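Side-chain contacts in 3-oxo-tetronate kinase (Salmonella typhimurium, PDB 3DQQ), which probably catalyses the ATP-dependent phosphorylation of 3-oxo-tetronate to 3-oxo-tetronate 4-phosphate, as a member of the four-carbon acid sugar kinase family: residues E289-Y294 and S335-A340; L341-A346 and T369-I374. All blocks are in the same frame, centred on the assembly; numbering follows the deposited sequence.

Contact 1: E289-Y294 and S335-A340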
loop_
_atom_site.group_PDB
_atom_site.type_symbol
_atom_site.label_atom_id
_atom_site.label_comp_id
_atom_site.label_asym_id
_atom_site.label_seq_id
_atom_site.Cartn_x
_atom_site.Cartn_y
_atom_site.Cartn_z
ATOM N N GLU A 289 -6.849 -3.997 28.886
ATOM C CA GLU A 289 -8.067 -4.162 29.646
ATOM C C GLU A 289 -9.167 -3.818 28.689
ATOM O O GLU A 289 -10.200 -4.487 28.635
ATOM C CB GLU A 289 -8.139 -3.235 30.874
ATOM C CG GLU A 289 -7.052 -3.414 31.934
ATOM C CD GLU A 289 -5.606 -3.081 31.417
ATOM O OE1 GLU A 289 -5.393 -2.527 30.274
ATOM O OE2 GLU A 289 -4.661 -3.411 32.187
ATOM N N THR A 290 -8.941 -2.790 27.900
ATOM C CA THR A 290 -9.963 -2.422 26.963
ATOM C C THR A 290 -10.067 -3.506 25.920
ATOM O O THR A 290 -11.149 -3.980 25.643
ATOM C CB THR A 290 -9.738 -1.040 26.381
ATOM O OG1 THR A 290 -9.470 -0.165 27.462
ATOM C CG2 THR A 290 -10.999 -0.552 25.713
ATOM N N ARG A 291 -8.958 -3.973 25.399
ATOM C CA ARG A 291 -9.052 -5.090 24.446
ATOM C C ARG A 291 -9.813 -6.296 24.993
ATOM O O ARG A 291 -10.644 -6.879 24.319
ATOM C CB ARG A 291 -7.677 -5.566 24.020
ATOM C CG ARG A 291 -7.205 -4.968 22.791
ATOM C CD ARG A 291 -5.945 -5.661 22.318
ATOM N NE ARG A 291 -4.911 -4.650 22.338
ATOM C CZ ARG A 291 -3.928 -4.587 23.211
ATOM N NH1 ARG A 291 -3.757 -5.526 24.124
ATOM N NH2 ARG A 291 -3.085 -3.583 23.137
ATOM N N GLU A 292 -9.491 -6.678 26.214
ATOM C CA GLU A 292 -10.094 -7.832 26.808
ATOM C C GLU A 292 -11.597 -7.678 26.896
ATOM O O GLU A 292 -12.344 -8.546 26.454
ATOM C CB GLU A 292 -9.463 -8.094 28.155
ATOM C CG GLU A 292 -8.240 -9.064 28.056
ATOM C CD GLU A 292 -7.156 -8.823 29.157
ATOM O OE1 GLU A 292 -7.517 -8.764 30.384
ATOM O OE2 GLU A 292 -5.947 -8.681 28.776
ATOM N N ALA A 293 -12.052 -6.546 27.412
ATOM C CA ALA A 293 -13.484 -6.304 27.503
ATOM C C ALA A 293 -14.140 -6.225 26.112
ATOM O O ALA A 293 -15.221 -6.795 25.913
ATOM C CB ALA A 293 -13.742 -5.090 28.301
ATOM N N TYR A 294 -13.466 -5.591 25.146
ATOM C CA TYR A 294 -14.035 -5.396 23.800
ATOM C C TYR A 294 -14.186 -6.740 23.078
ATOM O O TYR A 294 -15.195 -7.003 22.422
ATOM C CB TYR A 294 -13.181 -4.394 22.982
ATOM C CG TYR A 294 -13.775 -3.826 21.681
ATOM C CD1 TYR A 294 -15.126 -3.572 21.541
ATOM C CD2 TYR A 294 -12.962 -3.518 20.606
ATOM C CE1 TYR A 294 -15.652 -3.037 20.362
ATOM C CE2 TYR A 294 -13.480 -2.984 19.422
ATOM C CZ TYR A 294 -14.830 -2.747 19.317
ATOM O OH TYR A 294 -15.361 -2.211 18.163
ATOM N N SER A 335 -3.316 -2.840 12.431
ATOM C CA SER A 335 -2.332 -2.593 13.474
ATOM C C SER A 335 -2.188 -3.740 14.456
ATOM O O SER A 335 -3.073 -4.612 14.585
ATOM C CB SER A 335 -2.721 -1.369 14.267
ATOM O OG SER A 335 -3.890 -1.651 14.962
ATOM N N HIS A 336 -1.067 -3.715 15.166
ATOM C CA HIS A 336 -0.826 -4.685 16.203
ATOM C C HIS A 336 -2.005 -4.740 17.187
ATOM O O HIS A 336 -2.390 -5.822 17.597
ATOM C CB HIS A 336 0.508 -4.434 16.935
ATOM C CG HIS A 336 0.696 -5.334 18.124
ATOM N ND1 HIS A 336 0.334 -4.964 19.417
ATOM C CD2 HIS A 336 1.100 -6.634 18.203
ATOM C CE1 HIS A 336 0.539 -5.985 20.241
ATOM N NE2 HIS A 336 1.005 -7.008 19.530
ATOM N N ALA A 337 -2.599 -3.602 17.538
ATOM C CA ALA A 337 -3.670 -3.589 18.539
ATOM C C ALA A 337 -4.937 -4.291 18.039
ATOM O O ALA A 337 -5.582 -5.025 18.766
ATOM C CB ALA A 337 -3.988 -2.176 18.979
ATOM N N VAL A 338 -5.286 -4.048 16.788
ATOM C CA VAL A 338 -6.354 -4.783 16.154
ATOM C C VAL A 338 -6.012 -6.289 16.059
ATOM O O VAL A 338 -6.841 -7.119 16.414
ATOM C CB VAL A 338 -6.690 -4.197 14.766
ATOM C CG1 VAL A 338 -7.609 -5.120 13.997
ATOM C CG2 VAL A 338 -7.336 -2.851 14.937
ATOM N N GLU A 339 -4.815 -6.667 15.628
ATOM C CA GLU A 339 -4.495 -8.101 15.646
ATOM C C GLU A 339 -4.579 -8.685 17.062
ATOM O O GLU A 339 -5.108 -9.739 17.251
ATOM C CB GLU A 339 -3.124 -8.402 15.021
ATOM C CG GLU A 339 -2.993 -8.039 13.503
ATOM C CD GLU A 339 -4.194 -8.518 12.619
ATOM O OE1 GLU A 339 -4.312 -9.718 12.313
ATOM O OE2 GLU A 339 -5.041 -7.700 12.204
ATOM N N ALA A 340 -4.107 -7.985 18.069
ATOM C CA ALA A 340 -4.249 -8.453 19.425
ATOM C C ALA A 340 -5.719 -8.670 19.765
ATOM O O ALA A 340 -6.058 -9.610 20.494
ATOM C CB ALA A 340 -3.607 -7.471 20.399
#

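Contact 2: L341-A346 and T369-I374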
loop_
_atom_site.group_PDB
_atom_site.type_symbol
_atom_site.label_atom_id
_atom_site.label_comp_id
_atom_site.label_asym_id
_atom_site.label_seq_id
_atom_site.Cartn_x
_atom_site.Cartn_y
_atom_site.Cartn_z
ATOM N N LEU A 341 -6.603 -7.807 19.262
ATOM C CA LEU A 341 -8.029 -7.965 19.552
ATOM C C LEU A 341 -8.539 -9.251 18.911
ATOM O O LEU A 341 -9.170 -10.068 19.603
ATOM C CB LEU A 341 -8.878 -6.791 19.077
ATOM C CG LEU A 341 -10.387 -7.038 19.188
ATOM C CD1 LEU A 341 -10.938 -6.619 20.556
ATOM C CD2 LEU A 341 -11.103 -6.366 18.062
ATOM N N PHE A 342 -8.270 -9.421 17.613
ATOM C CA PHE A 342 -8.708 -10.619 16.895
ATOM C C PHE A 342 -8.246 -11.907 17.573
ATOM O O PHE A 342 -8.942 -12.941 17.597
ATOM C CB PHE A 342 -8.205 -10.603 15.454
ATOM C CG PHE A 342 -9.095 -9.854 14.518
ATOM C CD1 PHE A 342 -10.417 -10.201 14.374
ATOM C CD2 PHE A 342 -8.617 -8.804 13.771
ATOM C CE1 PHE A 342 -11.252 -9.508 13.499
ATOM C CE2 PHE A 342 -9.460 -8.108 12.886
ATOM C CZ PHE A 342 -10.778 -8.473 12.763
ATOM N N SER A 343 -7.056 -11.838 18.134
ATOM C CA SER A 343 -6.527 -12.957 18.876
ATOM C C SER A 343 -7.444 -13.383 20.022
ATOM O O SER A 343 -7.836 -14.543 20.092
ATOM C CB SER A 343 -5.171 -12.593 19.428
ATOM O OG SER A 343 -4.690 -13.697 20.102
ATOM N N LEU A 344 -7.771 -12.443 20.907
ATOM C CA LEU A 344 -8.671 -12.705 22.002
ATOM C C LEU A 344 -10.088 -13.094 21.544
ATOM O O LEU A 344 -10.789 -13.895 22.192
ATOM C CB LEU A 344 -8.794 -11.471 22.862
ATOM C CG LEU A 344 -7.547 -11.004 23.588
ATOM C CD1 LEU A 344 -7.663 -9.498 23.907
ATOM C CD2 LEU A 344 -7.343 -11.858 24.838
ATOM N N LEU A 345 -10.512 -12.503 20.439
ATOM C CA LEU A 345 -11.876 -12.643 19.968
ATOM C C LEU A 345 -12.072 -14.083 19.476
ATOM O O LEU A 345 -13.086 -14.740 19.799
ATOM C CB LEU A 345 -12.136 -11.621 18.862
ATOM C CG LEU A 345 -13.481 -11.645 18.170
ATOM C CD1 LEU A 345 -14.596 -11.733 19.174
ATOM C CD2 LEU A 345 -13.627 -10.411 17.297
ATOM N N ALA A 346 -11.070 -14.585 18.747
ATOM C CA ALA A 346 -11.147 -15.917 18.150
ATOM C C ALA A 346 -11.251 -16.950 19.232
ATOM O O ALA A 346 -12.101 -17.815 19.173
ATOM C CB ALA A 346 -9.932 -16.195 17.260
ATOM N N THR A 369 -5.260 -18.590 13.911
ATOM C CA THR A 369 -4.805 -19.942 13.992
ATOM C C THR A 369 -4.008 -20.146 15.243
ATOM O O THR A 369 -4.187 -21.118 15.936
ATOM C CB THR A 369 -3.961 -20.286 12.772
ATOM O OG1 THR A 369 -4.844 -20.703 11.739
ATOM C CG2 THR A 369 -3.049 -21.447 13.043
ATOM N N GLN A 370 -3.104 -19.232 15.533
ATOM C CA GLN A 370 -2.295 -19.400 16.711
ATOM C C GLN A 370 -3.153 -19.270 17.951
ATOM O O GLN A 370 -2.925 -19.960 18.907
ATOM C CB GLN A 370 -1.134 -18.424 16.758
ATOM C CG GLN A 370 -0.268 -18.582 18.054
ATOM C CD GLN A 370 0.911 -17.498 18.210
ATOM O OE1 GLN A 370 1.257 -16.718 17.251
ATOM N NE2 GLN A 370 1.519 -17.460 19.449
ATOM N N SER A 371 -4.169 -18.417 17.917
ATOM C CA SER A 371 -5.045 -18.238 19.049
ATOM C C SER A 371 -5.859 -19.470 19.371
ATOM O O SER A 371 -6.087 -19.769 20.510
ATOM C CB SER A 371 -5.991 -17.090 18.783
ATOM O OG SER A 371 -6.912 -16.978 19.848
ATOM N N LEU A 372 -6.333 -20.186 18.378
ATOM C CA LEU A 372 -7.064 -21.408 18.645
ATOM C C LEU A 372 -6.087 -22.579 18.895
ATOM O O LEU A 372 -6.486 -23.713 19.169
ATOM C CB LEU A 372 -7.982 -21.702 17.474
ATOM C CG LEU A 372 -8.959 -20.582 17.137
ATOM C CD1 LEU A 372 -9.614 -20.817 15.792
ATOM C CD2 LEU A 372 -9.993 -20.448 18.234
ATOM N N GLY A 373 -4.785 -22.308 18.793
ATOM C CA GLY A 373 -3.768 -23.324 19.038
ATOM C C GLY A 373 -3.769 -24.418 18.014
ATOM O O GLY A 373 -3.477 -25.536 18.340
ATOM N N ILE A 374 -4.112 -24.084 16.778
ATOM C CA ILE A 374 -4.098 -25.030 15.684
ATOM C C ILE A 374 -2.730 -25.095 15.078
ATOM O O ILE A 374 -2.133 -24.097 14.801
ATOM C CB ILE A 374 -5.083 -24.634 14.629
ATOM C CG1 ILE A 374 -6.497 -24.811 15.190
ATOM C CG2 ILE A 374 -4.843 -25.439 13.376
ATOM C CD1 ILE A 374 -7.509 -24.064 14.437
#

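Contact 1: E289-Y294 and S335-A340
NE of R291 lies among three groups: the A337 carbonyl and the A340 methyl across the contact, and the carbonyl oxygen of C285, to which it gives a weak hydrogen bond. From NE to A337 O is 3.7 Å, a close approach rather than a bond, with the oxygen oblique to the guanidinium plane. A340 is placed differently: its CB lies over one face of the R291 guanidinium, 4.0 Å from R291 CZ. The aliphatic part of the arginine makes the nearest approach, with CD 3.5 Å from A340 CB and 3.6 Å from A337 O. The side chain leaves its helix nearly extended at chi2 (-170°), then bends at chi3 (-117°), and the guanidinium ends with A340 CB over one face and A337 O oblique to it.

This is helix-to-helix packing at the surface of the nucleotide-binding C-terminal domain, between the start of helix 288-304 and the first turn of helix 336-351. S335 takes the N-cap position of the second helix, its OG accepting a weak bond from V338 N at 3.3 Å. On R291's own helix, Y294 OH is hydrogen-bonded to D281 N, and the tyrosine side chain touches the loop residues R284 and C285. E339 points away from 289-294, and its OE1 is hydrogen-bonded to T364 OG1, T364 being a residue of the ATP site by similarity.

Contact 2: L341-A346 and T369-I374
S371 reaches from the last turn of helix 362-371 toward the flank of helix 336-351, and its side chain can be followed outward atom by atom. CB comes first: it lies 3.4 Å from the carbonyl oxygen of S343 and alongside that residue's hydroxyl, with S343 OG at 3.9 Å. One bond further out, OG is carried across to the other helix because it stands anti to the backbone N (chi1 176°), and there it donates a hydrogen bond of 2.6 Å to S343 O. The donor approaches at a C=O...OG angle of 140° and is tilted 27° from the carbonyl plane, so it comes in from beside the carbonyl and somewhat off its plane. Beyond the bond, the same OG has the methyl of A346 at 4.1 Å, an apolar neighbour one turn along from S343.

L372 continues the contact. Its CD2 meets the backbone of A346, 3.5 Å from the carbonyl oxygen, and is 4.4 Å from A346 CB, a looser apolar touch. Just past it the chain turns away in a Schellman motif: G373 has positive phi, and the amides of G373 and I374 bond back to the carbonyls of Q370 and T369. The chain then runs on to strand 376-382. From helix 336-351, A346 also touches V368, and F342 touches V367 and T364 of helix 362-371, T364 being an ATP-site residue by similarity.

Between these two segments, then, the polar link is one-way: a serine hydroxyl donates a hydrogen bond to a main-chain oxygen, tying a side chain to the backbone of the neighbouring helix, while A346 CB and L372 CD2 add a loose apolar contact beside it.

How the contacts relate
Contact 1 and contact 2 lie about 12 Å apart, centre to centre, on the same side of the chain's centre and within the nucleotide-binding C-terminal domain. They share helix 336-351: its first turn meets helix 288-304 in contact 1, and the following turns meet the end of helix 362-371 in contact 2. Along the sequence they come in series, contact 1 closing before contact 2 opens. The two also touch directly, since L341 packs on Y294, and L344 on R291. The shared helix thus links an outer helix to the one that starts among the residues assigned to ATP binding by similarity.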